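Local coordinates for protein phosphatidylglycerophosphatase B (PDB 6FMX) that dephosphorylates phosphatidylglycerophosphate to phosphatidylglycerol in the cell membrane and also acts on undecaprenyl pyrophosphate, at residues T69-S74 and C146-I151; G87-F90 and T94-G97; G105-L110 and L203-L208; L155-P160 and G211-I216. All coordinates share one frame; numbering follows the deposited sequence.

All four contacts join parts of one helical membrane bundle. Contacts 1 and 3 lie nearer its centre and touch each other through Phe206 and Asp107. Contact 1 is a single hydrogen bond from helix 139-158 to a turn. Contact 3 is mostly apolar packing between helices 96-118 and 192-215 around one leucine, which also touches a carboxylate. Contacts 2 and 4 lie about 20 Å from the chain centre, toward the inferred cytoplasmic side. Contact 2 is a surface contact of aromatic rings and a threonine turn; contact 4 is a salt bridge. Asp96 of contact 2 links the two through a salt bridge to Lys157 and a probable hydrogen bond to His158. Monoolein borders every contact.

Contact 1: residues T69-S74 and C146-I151. With OLC ((2R)-2,3-dihydroxypropyl (9Z)-octadec-9-enoate), chain B; OLC ((2R)-2,3-dihydroxypropyl (9Z)-octadec-9-enoate), chain F.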
# COMPACT_ATOMS: atom_id res chain seq x y z
N THR A 69 6.24 -4.77 -8.83
CA THR A 69 5.05 -3.94 -8.75
C THR A 69 3.77 -4.77 -8.70
O THR A 69 2.78 -4.33 -8.11
CB THR A 69 5.02 -2.95 -9.93
OG1 THR A 69 4.26 -1.81 -9.54
CG2 THR A 69 4.37 -3.57 -11.16
N HIS A 70 3.82 -6.00 -9.23
CA HIS A 70 2.65 -6.88 -9.21
C HIS A 70 2.26 -7.27 -7.79
O HIS A 70 1.10 -7.60 -7.54
CB HIS A 70 2.92 -8.13 -10.05
CG HIS A 70 1.70 -8.97 -10.29
ND1 HIS A 70 0.59 -8.50 -10.97
CD2 HIS A 70 1.42 -10.25 -9.95
CE1 HIS A 70 -0.32 -9.46 -11.02
NE2 HIS A 70 0.15 -10.53 -10.41
N LEU A 71 3.21 -7.25 -6.85
CA LEU A 71 2.88 -7.50 -5.45
C LEU A 71 1.91 -6.47 -4.89
O LEU A 71 1.25 -6.74 -3.88
CB LEU A 71 4.15 -7.54 -4.60
CG LEU A 71 5.21 -8.55 -5.04
CD1 LEU A 71 6.54 -8.22 -4.38
CD2 LEU A 71 4.78 -9.97 -4.71
N GLY A 72 1.81 -5.30 -5.52
CA GLY A 72 0.86 -4.28 -5.12
C GLY A 72 -0.42 -4.25 -5.92
O GLY A 72 -1.30 -3.43 -5.63
N ALA A 73 -0.56 -5.12 -6.92
CA ALA A 73 -1.73 -5.09 -7.78
C ALA A 73 -2.92 -5.72 -7.07
O ALA A 73 -2.80 -6.78 -6.46
CB ALA A 73 -1.45 -5.82 -9.10
N SER A 74 -4.08 -5.07 -7.17
CA SER A 74 -5.27 -5.61 -6.54
C SER A 74 -5.66 -6.95 -7.14
O SER A 74 -6.27 -7.79 -6.46
CB SER A 74 -6.42 -4.61 -6.63
OG SER A 74 -7.22 -4.88 -7.76
N CYS A 146 -1.44 -1.18 3.20
CA CYS A 146 -2.52 -1.75 4.00
C CYS A 146 -2.38 -3.26 4.13
O CYS A 146 -2.23 -3.77 5.24
CB CYS A 146 -3.87 -1.39 3.37
SG CYS A 146 -5.30 -2.18 4.15
N VAL A 147 -2.35 -3.98 3.01
CA VAL A 147 -2.55 -5.42 3.04
C VAL A 147 -1.35 -6.14 3.66
O VAL A 147 -1.52 -7.09 4.44
CB VAL A 147 -2.86 -5.95 1.63
CG1 VAL A 147 -2.92 -7.47 1.63
CG2 VAL A 147 -4.17 -5.37 1.13
N TYR A 148 -0.12 -5.74 3.32
CA TYR A 148 1.00 -6.53 3.83
C TYR A 148 1.18 -6.38 5.35
O TYR A 148 1.41 -7.39 6.02
CB TYR A 148 2.30 -6.22 3.06
CG TYR A 148 2.27 -6.85 1.69
CD1 TYR A 148 2.34 -8.23 1.53
CD2 TYR A 148 2.12 -6.07 0.56
CE1 TYR A 148 2.29 -8.81 0.28
CE2 TYR A 148 2.06 -6.64 -0.70
CZ TYR A 148 2.14 -8.00 -0.83
OH TYR A 148 2.08 -8.56 -2.09
N PRO A 149 1.08 -5.18 5.93
CA PRO A 149 1.07 -5.11 7.40
C PRO A 149 -0.12 -5.83 8.03
O PRO A 149 0.02 -6.41 9.12
CB PRO A 149 1.03 -3.60 7.69
CG PRO A 149 1.63 -2.98 6.48
CD PRO A 149 1.19 -3.83 5.32
N VAL A 150 -1.28 -5.81 7.38
CA VAL A 150 -2.44 -6.53 7.89
C VAL A 150 -2.18 -8.03 7.88
O VAL A 150 -2.45 -8.73 8.86
CB VAL A 150 -3.70 -6.17 7.08
CG1 VAL A 150 -4.79 -7.20 7.31
CG2 VAL A 150 -4.20 -4.80 7.47
N ILE A 151 -1.66 -8.54 6.76
CA ILE A 151 -1.31 -9.96 6.69
C ILE A 151 -0.32 -10.30 7.80
O ILE A 151 -0.48 -11.31 8.50
CB ILE A 151 -0.73 -10.30 5.30
CG1 ILE A 151 -1.85 -10.35 4.26
CG2 ILE A 151 0.05 -11.62 5.36
CD1 ILE A 151 -1.33 -10.45 2.81
C18 OLC B . -1.20 -21.88 7.82
C10 OLC B . 1.64 -18.25 1.95
C9 OLC B . 1.87 -18.00 0.67
C17 OLC B . -2.20 -21.38 6.77
C11 OLC B . 0.22 -18.40 2.50
C8 OLC B . 0.72 -17.84 -0.32
C24 OLC B . -3.87 -12.57 -11.41
C16 OLC B . -2.29 -19.85 6.77
C12 OLC B . -0.28 -19.84 2.33
C7 OLC B . 1.25 -17.73 -1.74
C15 OLC B . -1.25 -19.26 5.83
C13 OLC B . -0.74 -20.41 3.67
C6 OLC B . 0.07 -17.57 -2.69
C14 OLC B . -1.68 -19.43 4.37
C5 OLC B . 0.49 -16.78 -3.93
C4 OLC B . -0.55 -15.69 -4.23
C3 OLC B . -1.40 -16.07 -5.44
C2 OLC B . -2.04 -14.81 -6.02
C21 OLC B . -3.36 -13.99 -9.40
C1 OLC B . -2.62 -15.08 -7.42
C22 OLC B . -2.77 -13.23 -10.58
O19 OLC B . -3.31 -16.03 -7.60
O25 OLC B . -3.39 -11.37 -11.96
O23 OLC B . -1.91 -12.23 -10.11
O20 OLC B . -2.33 -14.22 -8.48
C10 OLC F . -15.88 -9.67 3.32
C9 OLC F . -15.54 -8.83 2.34
C11 OLC F . -16.91 -9.25 4.34
C8 OLC F . -16.17 -7.47 2.26
C24 OLC F . -10.05 -3.60 -8.85
C12 OLC F . -16.22 -8.61 5.53
C7 OLC F . -16.16 -6.99 0.81
C6 OLC F . -14.94 -7.53 0.07
C5 OLC F . -14.38 -6.49 -0.89
C4 OLC F . -13.99 -7.12 -2.22
C3 OLC F . -12.70 -6.51 -2.76
C2 OLC F . -13.00 -5.32 -3.66
C21 OLC F . -11.62 -4.34 -7.07
C1 OLC F . -11.98 -5.26 -4.78
C22 OLC F . -10.25 -3.75 -7.35
O19 OLC F . -11.16 -6.16 -4.92
O25 OLC F . -10.83 -2.50 -9.33
O23 OLC F . -10.15 -2.46 -6.73
O20 OLC F . -11.96 -4.14 -5.70
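Leu71 and Tyr148 are the one pair that meets across these segments, and the residues beside Leu71 fix the turn that carries it. Thr69 comes first. Its OG1 is hydrogen-bonded to Ser183 and to Arg184, a residue of the tungstate pocket, and its carbonyl accepts from Gly72 N. His70 points away from 146-151. Its chi1 of -170° turns the imidazole to the lipid, where NE2 donates to the glycerol hydroxyl O23 of monoolein chain B at 2.7 Å. Leu71 then offers its backbone oxygen to the phenol: Tyr148 OH donates to Leu71 O at 2.7 Å. The donor arrives from the side, with an angle of 122° at the oxygen, and is tilted 21° from the carbonyl plane. Leu71 O lies at the edge of the tyrosine ring, in its plane. The two side chains cross at about a right angle, with Leu71 CB 3.4 Å from Tyr148 OH. His70 to Ala73 form a type I beta turn, closed by Ala73 N to His70 O at 3.0 Å. Gly72 O accepts from Asn143 ND2, a second tie to helix 139-158. Ala73 is the N-cap of helix 74-92. Ser74 sets OG 3.3 Å from C22 of monoolein chain F. Behind its hydroxyl, Tyr148 packs on Phe76 and Ile176.

Contact 2: residues G87-F90 and T94-G97; sequences GMFF and TWDG. With OLC ((2R)-2,3-dihydroxypropyl (9Z)-octadec-9-enoate), chain B.
Phe89 and Trp95 form a T-shaped stack. The edge of Phe89 faces the five-membered ring of Trp95, with the planes at 88° and the centroids 5.2 Å apart. The nearest atoms are Phe89 CE1 and Trp95 NE1, at 3.5 Å. The same phenyl edge meets the backbone of Thr94, where Phe89 CD1 lies 3.4 Å from Thr94 O. On the inner side, Thr94 CG2 rests on Met88, 3.7 Å from Met88 CB. Met88 is bent at chi3 (-49°), which brings CE to 3.9 Å from Gly97 N. Thr94 itself is held by an ST turn: Asp96 N donates to Thr94 OG1 at 3.0 Å and 154°. A valine here would probably leave Asp96 N without its acceptor and the turn less fixed. Further out, Asp96 OD2 is hydrogen-bonded to His158 NE2 and salt-bridged to Lys157 NZ, both of helix 139-158. Phe154 and His158 of that helix also cover Met88. The tail of monoolein chain B runs past Gly87 and Met88, with C16 3.6 Å from Met88 N. The chemistry thus divides: aromatic rings on the surface, and a polar turn that starts helix 96-118 from the short link after helix 74-92.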
# COMPACT_ATOMS: atom_id res chain seq x y z
N GLY A 87 -6.45 -20.41 4.44
CA GLY A 87 -5.46 -21.13 5.23
C GLY A 87 -5.66 -20.95 6.72
O GLY A 87 -5.62 -21.91 7.49
N MET A 88 -5.90 -19.70 7.15
CA MET A 88 -6.08 -19.46 8.58
C MET A 88 -7.35 -20.11 9.09
O MET A 88 -7.40 -20.54 10.25
CB MET A 88 -6.09 -17.95 8.86
CG MET A 88 -4.78 -17.26 8.55
SD MET A 88 -4.81 -15.51 8.98
CE MET A 88 -6.34 -14.99 8.20
N PHE A 89 -8.37 -20.20 8.25
CA PHE A 89 -9.61 -20.84 8.68
C PHE A 89 -9.39 -22.33 8.94
O PHE A 89 -9.81 -22.86 9.98
CB PHE A 89 -10.70 -20.63 7.63
CG PHE A 89 -11.99 -21.31 7.96
CD1 PHE A 89 -12.89 -20.73 8.83
CD2 PHE A 89 -12.29 -22.54 7.41
CE1 PHE A 89 -14.08 -21.35 9.14
CE2 PHE A 89 -13.48 -23.18 7.72
CZ PHE A 89 -14.38 -22.58 8.58
N PHE A 90 -8.73 -23.02 8.01
CA PHE A 90 -8.46 -24.44 8.23
C PHE A 90 -7.52 -24.66 9.41
O PHE A 90 -7.71 -25.59 10.20
CB PHE A 90 -7.88 -25.08 6.97
CG PHE A 90 -8.90 -25.30 5.90
CD1 PHE A 90 -9.92 -26.21 6.08
CD2 PHE A 90 -8.82 -24.60 4.71
CE1 PHE A 90 -10.86 -26.42 5.08
CE2 PHE A 90 -9.76 -24.81 3.71
CZ PHE A 90 -10.78 -25.72 3.90
N THR A 94 -10.40 -19.58 12.42
CA THR A 94 -10.68 -18.16 12.54
C THR A 94 -11.36 -17.63 11.28
O THR A 94 -11.14 -18.13 10.17
CB THR A 94 -9.41 -17.35 12.79
OG1 THR A 94 -9.74 -15.96 12.88
CG2 THR A 94 -8.41 -17.56 11.66
N TRP A 95 -12.20 -16.61 11.46
CA TRP A 95 -12.83 -15.93 10.35
C TRP A 95 -12.15 -14.60 10.04
O TRP A 95 -12.71 -13.79 9.30
CB TRP A 95 -14.32 -15.72 10.64
CG TRP A 95 -15.10 -17.00 10.60
CD1 TRP A 95 -14.94 -18.09 11.41
CD2 TRP A 95 -16.17 -17.33 9.70
NE1 TRP A 95 -15.84 -19.07 11.08
CE2 TRP A 95 -16.60 -18.63 10.03
CE3 TRP A 95 -16.80 -16.65 8.66
CZ2 TRP A 95 -17.63 -19.27 9.34
CZ3 TRP A 95 -17.83 -17.28 7.98
CH2 TRP A 95 -18.23 -18.58 8.32
N ASP A 96 -10.95 -14.38 10.58
CA ASP A 96 -10.27 -13.10 10.42
C ASP A 96 -9.98 -12.78 8.97
O ASP A 96 -9.77 -11.61 8.64
CB ASP A 96 -8.99 -13.10 11.25
CG ASP A 96 -9.25 -12.88 12.72
OD1 ASP A 96 -10.42 -12.62 13.08
OD2 ASP A 96 -8.29 -12.99 13.52
N GLY A 97 -10.00 -13.77 8.08
CA GLY A 97 -9.89 -13.49 6.66
C GLY A 97 -10.98 -12.57 6.16
O GLY A 97 -10.78 -11.83 5.19
C18 OLC B . -1.20 -21.88 7.82
C10 OLC B . 1.64 -18.25 1.95
C9 OLC B . 1.87 -18.00 0.67
C17 OLC B . -2.20 -21.38 6.77
C11 OLC B . 0.22 -18.40 2.50
C8 OLC B . 0.72 -17.84 -0.32
C24 OLC B . -3.87 -12.57 -11.41
C16 OLC B . -2.29 -19.85 6.77
C12 OLC B . -0.28 -19.84 2.33
C7 OLC B . 1.25 -17.73 -1.74
C15 OLC B . -1.25 -19.26 5.83
C13 OLC B . -0.74 -20.41 3.67
C6 OLC B . 0.07 -17.57 -2.69
C14 OLC B . -1.68 -19.43 4.37
C5 OLC B . 0.49 -16.78 -3.93
C4 OLC B . -0.55 -15.69 -4.23
C3 OLC B . -1.40 -16.07 -5.44
C2 OLC B . -2.04 -14.81 -6.02
C21 OLC B . -3.36 -13.99 -9.40
C1 OLC B . -2.62 -15.08 -7.42
C22 OLC B . -2.77 -13.23 -10.58
O19 OLC B . -3.31 -16.03 -7.60
O25 OLC B . -3.39 -11.37 -11.96
O23 OLC B . -1.91 -12.23 -10.11
O20 OLC B . -2.33 -14.22 -8.48

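Contact 3: residues G105-L110 and L203-L208; sequences GTDRLL and LLLFFL. With OLC ((2R)-2,3-dihydroxypropyl (9Z)-octadec-9-enoate), chain E; OLC ((2R)-2,3-dihydroxypropyl (9Z)-octadec-9-enoate), chain F.
Leu205 reaches across to Thr106, Asp107 and Leu110, and this one leucine makes the whole tight part of the contact. Its two methyls divide the work. CD1 lies 3.4 Å from Asp107 OD1 and 4.3 Å from Leu110 CD2. CD2 touches Thr106 CG2 at 4.0 Å. The hydroxyl of Thr106 turns back to its own helix and bonds Leu102 O. The contact joins two transmembrane helices of the PAP2 bundle, and the Asp107 side chain is about 9 Å from that of His140, the inferred proton donor. Elsewhere the pair is loose: the segment axes come no closer than 10.6 Å and run roughly antiparallel, at 148°. Lipid borders the rest of segment 105-110 and reaches Thr106 too. Leu109 borders the head group of monoolein chain E. Arg108, bent at chi2 and chi3, points NE at O23 of monoolein chain F, at a distance so short that it is doubtful. Arg108 NH1 also donates to Asn143 OD1. A leucine here would probably leave Asn143 OD1 without this NH1 donor. Helix 139-158 adjoins both partners, through Met142 and Cys146 against Asp107 and Pro149 against Phe206. Helix 21-36 packs on Leu203, Leu204 and Phe207.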
# COMPACT_ATOMS: atom_id res chain seq x y z
N GLY A 105 -11.28 -4.14 0.75
CA GLY A 105 -12.34 -3.50 -0.01
C GLY A 105 -12.50 -2.04 0.37
O GLY A 105 -12.66 -1.18 -0.50
N THR A 106 -12.45 -1.74 1.67
CA THR A 106 -12.45 -0.35 2.13
C THR A 106 -11.32 0.42 1.48
O THR A 106 -11.49 1.55 1.02
CB THR A 106 -12.30 -0.31 3.65
OG1 THR A 106 -13.39 -0.99 4.27
CG2 THR A 106 -12.25 1.13 4.15
N ASP A 107 -10.14 -0.21 1.42
CA ASP A 107 -8.97 0.43 0.85
C ASP A 107 -9.18 0.76 -0.62
O ASP A 107 -8.89 1.88 -1.06
CB ASP A 107 -7.77 -0.49 1.03
CG ASP A 107 -6.50 0.14 0.58
OD1 ASP A 107 -5.88 0.83 1.41
OD2 ASP A 107 -6.12 -0.06 -0.60
N ARG A 108 -9.70 -0.19 -1.39
CA ARG A 108 -9.90 0.05 -2.81
C ARG A 108 -10.97 1.10 -3.04
O ARG A 108 -10.84 1.95 -3.94
CB ARG A 108 -10.28 -1.26 -3.50
CG ARG A 108 -9.20 -2.32 -3.42
CD ARG A 108 -7.95 -1.85 -4.15
NE ARG A 108 -8.23 -1.60 -5.55
CZ ARG A 108 -7.52 -0.79 -6.33
NH1 ARG A 108 -6.47 -0.15 -5.83
NH2 ARG A 108 -7.86 -0.63 -7.60
N LEU A 109 -12.03 1.08 -2.22
CA LEU A 109 -13.09 2.06 -2.37
C LEU A 109 -12.58 3.47 -2.07
O LEU A 109 -12.89 4.42 -2.81
CB LEU A 109 -14.26 1.71 -1.45
CG LEU A 109 -15.49 2.62 -1.53
CD1 LEU A 109 -15.91 2.82 -2.97
CD2 LEU A 109 -16.65 2.05 -0.70
N LEU A 110 -11.81 3.63 -1.00
CA LEU A 110 -11.31 4.94 -0.62
C LEU A 110 -10.34 5.49 -1.66
O LEU A 110 -10.39 6.67 -2.01
CB LEU A 110 -10.65 4.86 0.76
CG LEU A 110 -9.98 6.10 1.35
CD1 LEU A 110 -11.00 7.21 1.57
CD2 LEU A 110 -9.28 5.74 2.66
N LEU A 203 -1.58 2.53 5.47
CA LEU A 203 -1.10 2.31 6.83
C LEU A 203 -2.15 2.72 7.85
O LEU A 203 -2.32 2.06 8.88
CB LEU A 203 0.19 3.09 7.04
CG LEU A 203 1.36 2.57 7.89
CD1 LEU A 203 1.57 1.07 7.72
CD2 LEU A 203 2.62 3.34 7.51
N LEU A 204 -2.87 3.82 7.58
CA LEU A 204 -3.96 4.23 8.45
C LEU A 204 -5.01 3.12 8.58
O LEU A 204 -5.45 2.79 9.68
CB LEU A 204 -4.59 5.52 7.91
CG LEU A 204 -5.62 6.27 8.75
CD1 LEU A 204 -5.60 7.72 8.33
CD2 LEU A 204 -7.00 5.71 8.52
N LEU A 205 -5.43 2.54 7.44
CA LEU A 205 -6.42 1.48 7.49
C LEU A 205 -5.91 0.25 8.23
O LEU A 205 -6.68 -0.41 8.94
CB LEU A 205 -6.85 1.09 6.07
CG LEU A 205 -7.64 2.21 5.37
CD1 LEU A 205 -7.87 1.89 3.90
CD2 LEU A 205 -8.96 2.40 6.09
N PHE A 206 -4.61 -0.05 8.08
CA PHE A 206 -4.00 -1.12 8.85
C PHE A 206 -4.13 -0.86 10.35
O PHE A 206 -4.59 -1.73 11.11
CB PHE A 206 -2.52 -1.26 8.47
CG PHE A 206 -1.66 -1.89 9.54
CD1 PHE A 206 -1.82 -3.22 9.89
CD2 PHE A 206 -0.68 -1.15 10.19
CE1 PHE A 206 -1.02 -3.81 10.87
CE2 PHE A 206 0.12 -1.72 11.17
CZ PHE A 206 -0.05 -3.05 11.51
N PHE A 207 -3.71 0.33 10.80
CA PHE A 207 -3.77 0.62 12.23
C PHE A 207 -5.20 0.58 12.74
O PHE A 207 -5.45 0.17 13.88
CB PHE A 207 -3.13 1.97 12.53
CG PHE A 207 -1.63 1.92 12.56
CD1 PHE A 207 -0.97 1.18 13.53
CD2 PHE A 207 -0.88 2.60 11.62
CE1 PHE A 207 0.41 1.13 13.57
CE2 PHE A 207 0.50 2.56 11.65
CZ PHE A 207 1.14 1.82 12.62
N LEU A 208 -6.16 1.00 11.91
CA LEU A 208 -7.55 0.97 12.33
C LEU A 208 -8.04 -0.46 12.55
O LEU A 208 -8.68 -0.76 13.57
CB LEU A 208 -8.44 1.67 11.32
CG LEU A 208 -8.39 3.20 11.29
CD1 LEU A 208 -9.38 3.71 10.26
CD2 LEU A 208 -8.72 3.78 12.67
C18 OLC E . -12.00 0.93 16.27
C10 OLC E . -11.60 -2.09 8.70
C9 OLC E . -12.50 -2.08 7.74
C17 OLC E . -11.97 1.19 14.77
C11 OLC E . -11.67 -1.09 9.85
C8 OLC E . -13.67 -1.09 7.73
C24 OLC E . -14.40 -2.15 -4.36
C16 OLC E . -13.36 0.94 14.20
C12 OLC E . -11.85 -1.85 11.16
C7 OLC E . -14.94 -1.83 7.30
C15 OLC E . -13.24 0.32 12.80
C13 OLC E . -13.32 -1.87 11.55
C6 OLC E . -15.75 -1.00 6.29
C14 OLC E . -13.51 -1.18 12.90
C5 OLC E . -16.28 -1.90 5.17
C4 OLC E . -16.46 -1.14 3.85
C3 OLC E . -16.33 -2.12 2.68
C2 OLC E . -16.28 -1.35 1.36
C21 OLC E . -15.33 -2.54 -2.03
C1 OLC E . -16.15 -2.31 0.18
C22 OLC E . -14.69 -1.55 -2.99
O19 OLC E . -16.04 -3.48 0.36
O25 OLC E . -14.28 -1.09 -5.27
O23 OLC E . -15.56 -0.47 -3.18
O20 OLC E . -16.13 -1.82 -1.13
C10 OLC F . -15.88 -9.67 3.32
C9 OLC F . -15.54 -8.83 2.34
C11 OLC F . -16.91 -9.25 4.34
C8 OLC F . -16.17 -7.47 2.26
C24 OLC F . -10.05 -3.60 -8.85
C12 OLC F . -16.22 -8.61 5.53
C7 OLC F . -16.16 -6.99 0.81
C6 OLC F . -14.94 -7.53 0.07
C5 OLC F . -14.38 -6.49 -0.89
C4 OLC F . -13.99 -7.12 -2.22
C3 OLC F . -12.70 -6.51 -2.76
C2 OLC F . -13.00 -5.32 -3.66
C21 OLC F . -11.62 -4.34 -7.07
C1 OLC F . -11.98 -5.26 -4.78
C22 OLC F . -10.25 -3.75 -7.35
O19 OLC F . -11.16 -6.16 -4.92
O25 OLC F . -10.83 -2.50 -9.33
O23 OLC F . -10.15 -2.46 -6.73
O20 OLC F . -11.96 -4.14 -5.70

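Contact 4: residues L155-P160 and G211-I216; sequences LVKHLP and GFDEKI. With OLC ((2R)-2,3-dihydroxypropyl (9Z)-octadec-9-enoate), chain E.
The salt bridge of Lys157 and Asp213 ties together the last turns of two transmembrane helices, 139-158 and 192-215, where both approach the inferred cytoplasmic side. The backbones are well apart, with the nearest CA atoms, those of Lys157 and Glu214, 10.0 Å from each other. The side chains must therefore span the gap, and they come from opposite directions. Lys157 is fully extended. With chi1 at 179° and the later torsions also near 180°, the chain stays straight and carries NZ across. Asp213 points its carboxylate back toward it. Lys157 NZ donates to Asp213 OD2 at 3.0 Å, and OD2 receives it on its syn lone pair. The same NZ donates more weakly to Asp213 OD1 at 3.2 Å. The ammonium thus sits on the side of the carboxylate where both oxygens can share it. Within segment 155-160, Lys157 CG packs 4.0 Å above the centre of the His158 ring.

Each charge has a further partner. Lys157 NZ also bridges to Asp96 OD2, and Asp213 OD2 is also hydrogen-bonded to Tyr153 OH. One ammonium between two carboxylates probably steadies both negative charges. Nearer the lipid, Phe212 has Ile216 CG2 over one face and monoolein chain E C13 over the other. The arrangement is an interhelical salt-bridge network near the ends of membrane helices, here joining three helices of the PAP2 bundle.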
# COMPACT_ATOMS: atom_id res chain seq x y z
N LEU A 155 -1.02 -13.10 10.58
CA LEU A 155 -0.13 -14.26 10.64
C LEU A 155 0.50 -14.40 12.01
O LEU A 155 0.53 -15.50 12.58
CB LEU A 155 0.95 -14.16 9.56
CG LEU A 155 0.51 -14.34 8.10
CD1 LEU A 155 1.74 -14.28 7.19
CD2 LEU A 155 -0.29 -15.62 7.88
N VAL A 156 1.03 -13.30 12.56
CA VAL A 156 1.61 -13.34 13.90
C VAL A 156 0.54 -13.66 14.94
O VAL A 156 0.82 -14.33 15.94
CB VAL A 156 2.33 -12.01 14.20
CG1 VAL A 156 2.59 -11.83 15.69
CG2 VAL A 156 3.65 -11.94 13.42
N LYS A 157 -0.70 -13.23 14.71
CA LYS A 157 -1.78 -13.53 15.66
C LYS A 157 -2.09 -15.02 15.71
O LYS A 157 -2.33 -15.58 16.79
CB LYS A 157 -3.04 -12.74 15.29
CG LYS A 157 -4.23 -13.02 16.23
CD LYS A 157 -5.44 -12.15 15.91
CE LYS A 157 -6.66 -12.62 16.68
NZ LYS A 157 -7.93 -12.03 16.15
N HIS A 158 -2.08 -15.69 14.55
CA HIS A 158 -2.63 -17.03 14.45
C HIS A 158 -1.58 -18.13 14.27
O HIS A 158 -1.92 -19.31 14.41
CB HIS A 158 -3.62 -17.11 13.29
CG HIS A 158 -4.90 -16.36 13.54
ND1 HIS A 158 -5.69 -16.60 14.64
CD2 HIS A 158 -5.50 -15.38 12.84
CE1 HIS A 158 -6.74 -15.79 14.60
NE2 HIS A 158 -6.65 -15.04 13.52
N LEU A 159 -0.34 -17.78 13.96
CA LEU A 159 0.68 -18.80 13.71
C LEU A 159 1.69 -18.78 14.86
O LEU A 159 2.62 -17.96 14.86
CB LEU A 159 1.39 -18.57 12.37
CG LEU A 159 0.78 -19.13 11.09
CD1 LEU A 159 -0.74 -19.05 11.04
CD2 LEU A 159 1.38 -18.44 9.87
N PRO A 160 1.55 -19.67 15.85
CA PRO A 160 2.47 -19.64 16.99
C PRO A 160 3.93 -19.84 16.61
O PRO A 160 4.80 -19.36 17.33
CB PRO A 160 1.96 -20.78 17.89
CG PRO A 160 0.54 -21.00 17.45
CD PRO A 160 0.55 -20.74 15.97
N GLY A 211 -6.19 -2.01 15.58
CA GLY A 211 -6.73 -1.49 16.83
C GLY A 211 -8.09 -2.07 17.16
O GLY A 211 -8.39 -2.39 18.32
N PHE A 212 -8.95 -2.22 16.15
CA PHE A 212 -10.26 -2.84 16.34
C PHE A 212 -10.13 -4.29 16.79
O PHE A 212 -10.75 -4.71 17.77
CB PHE A 212 -11.06 -2.76 15.05
CG PHE A 212 -12.35 -3.53 15.08
CD1 PHE A 212 -13.47 -3.01 15.72
CD2 PHE A 212 -12.46 -4.76 14.45
CE1 PHE A 212 -14.66 -3.71 15.73
CE2 PHE A 212 -13.64 -5.47 14.47
CZ PHE A 212 -14.75 -4.95 15.11
N ASP A 213 -9.34 -5.07 16.06
CA ASP A 213 -9.21 -6.49 16.38
C ASP A 213 -8.67 -6.69 17.79
O ASP A 213 -9.11 -7.59 18.51
CB ASP A 213 -8.30 -7.16 15.36
CG ASP A 213 -8.24 -8.65 15.55
OD1 ASP A 213 -9.23 -9.32 15.20
OD2 ASP A 213 -7.21 -9.14 16.06
N GLU A 214 -7.72 -5.86 18.20
CA GLU A 214 -7.16 -6.00 19.53
C GLU A 214 -8.17 -5.55 20.58
O GLU A 214 -8.27 -6.16 21.66
CB GLU A 214 -5.86 -5.21 19.63
CG GLU A 214 -4.82 -5.79 18.69
CD GLU A 214 -3.44 -5.19 18.86
OE1 GLU A 214 -3.31 -3.96 18.76
OE2 GLU A 214 -2.49 -5.98 19.07
N LYS A 215 -8.94 -4.50 20.27
CA LYS A 215 -9.91 -3.98 21.22
C LYS A 215 -10.98 -5.01 21.56
O LYS A 215 -11.43 -5.10 22.71
CB LYS A 215 -10.55 -2.71 20.65
CG LYS A 215 -11.59 -2.07 21.55
CD LYS A 215 -11.05 -1.80 22.94
CE LYS A 215 -12.14 -1.22 23.84
NZ LYS A 215 -11.63 -0.78 25.17
N ILE A 216 -11.41 -5.81 20.58
CA ILE A 216 -12.50 -6.75 20.82
C ILE A 216 -12.04 -8.06 21.44
O ILE A 216 -12.87 -8.94 21.67
CB ILE A 216 -13.29 -7.06 19.53
CG1 ILE A 216 -12.46 -7.90 18.56
CG2 ILE A 216 -13.78 -5.77 18.89
CD1 ILE A 216 -13.20 -8.25 17.29
C18 OLC E . -12.00 0.93 16.27
C10 OLC E . -11.60 -2.09 8.70
C9 OLC E . -12.50 -2.08 7.74
C17 OLC E . -11.97 1.19 14.77
C11 OLC E . -11.67 -1.09 9.85
C8 OLC E . -13.67 -1.09 7.73
C24 OLC E . -14.40 -2.15 -4.36
C16 OLC E . -13.36 0.94 14.20
C12 OLC E . -11.85 -1.85 11.16
C7 OLC E . -14.94 -1.83 7.30
C15 OLC E . -13.24 0.32 12.80
C13 OLC E . -13.32 -1.87 11.55
C6 OLC E . -15.75 -1.00 6.29
C14 OLC E . -13.51 -1.18 12.90
C5 OLC E . -16.28 -1.90 5.17
C4 OLC E . -16.46 -1.14 3.85
C3 OLC E . -16.33 -2.12 2.68
C2 OLC E . -16.28 -1.35 1.36
C21 OLC E . -15.33 -2.54 -2.03
C1 OLC E . -16.15 -2.31 0.18
C22 OLC E . -14.69 -1.55 -2.99
O19 OLC E . -16.04 -3.48 0.36
O25 OLC E . -14.28 -1.09 -5.27
O23 OLC E . -15.56 -0.47 -3.18
O20 OLC E . -16.13 -1.82 -1.13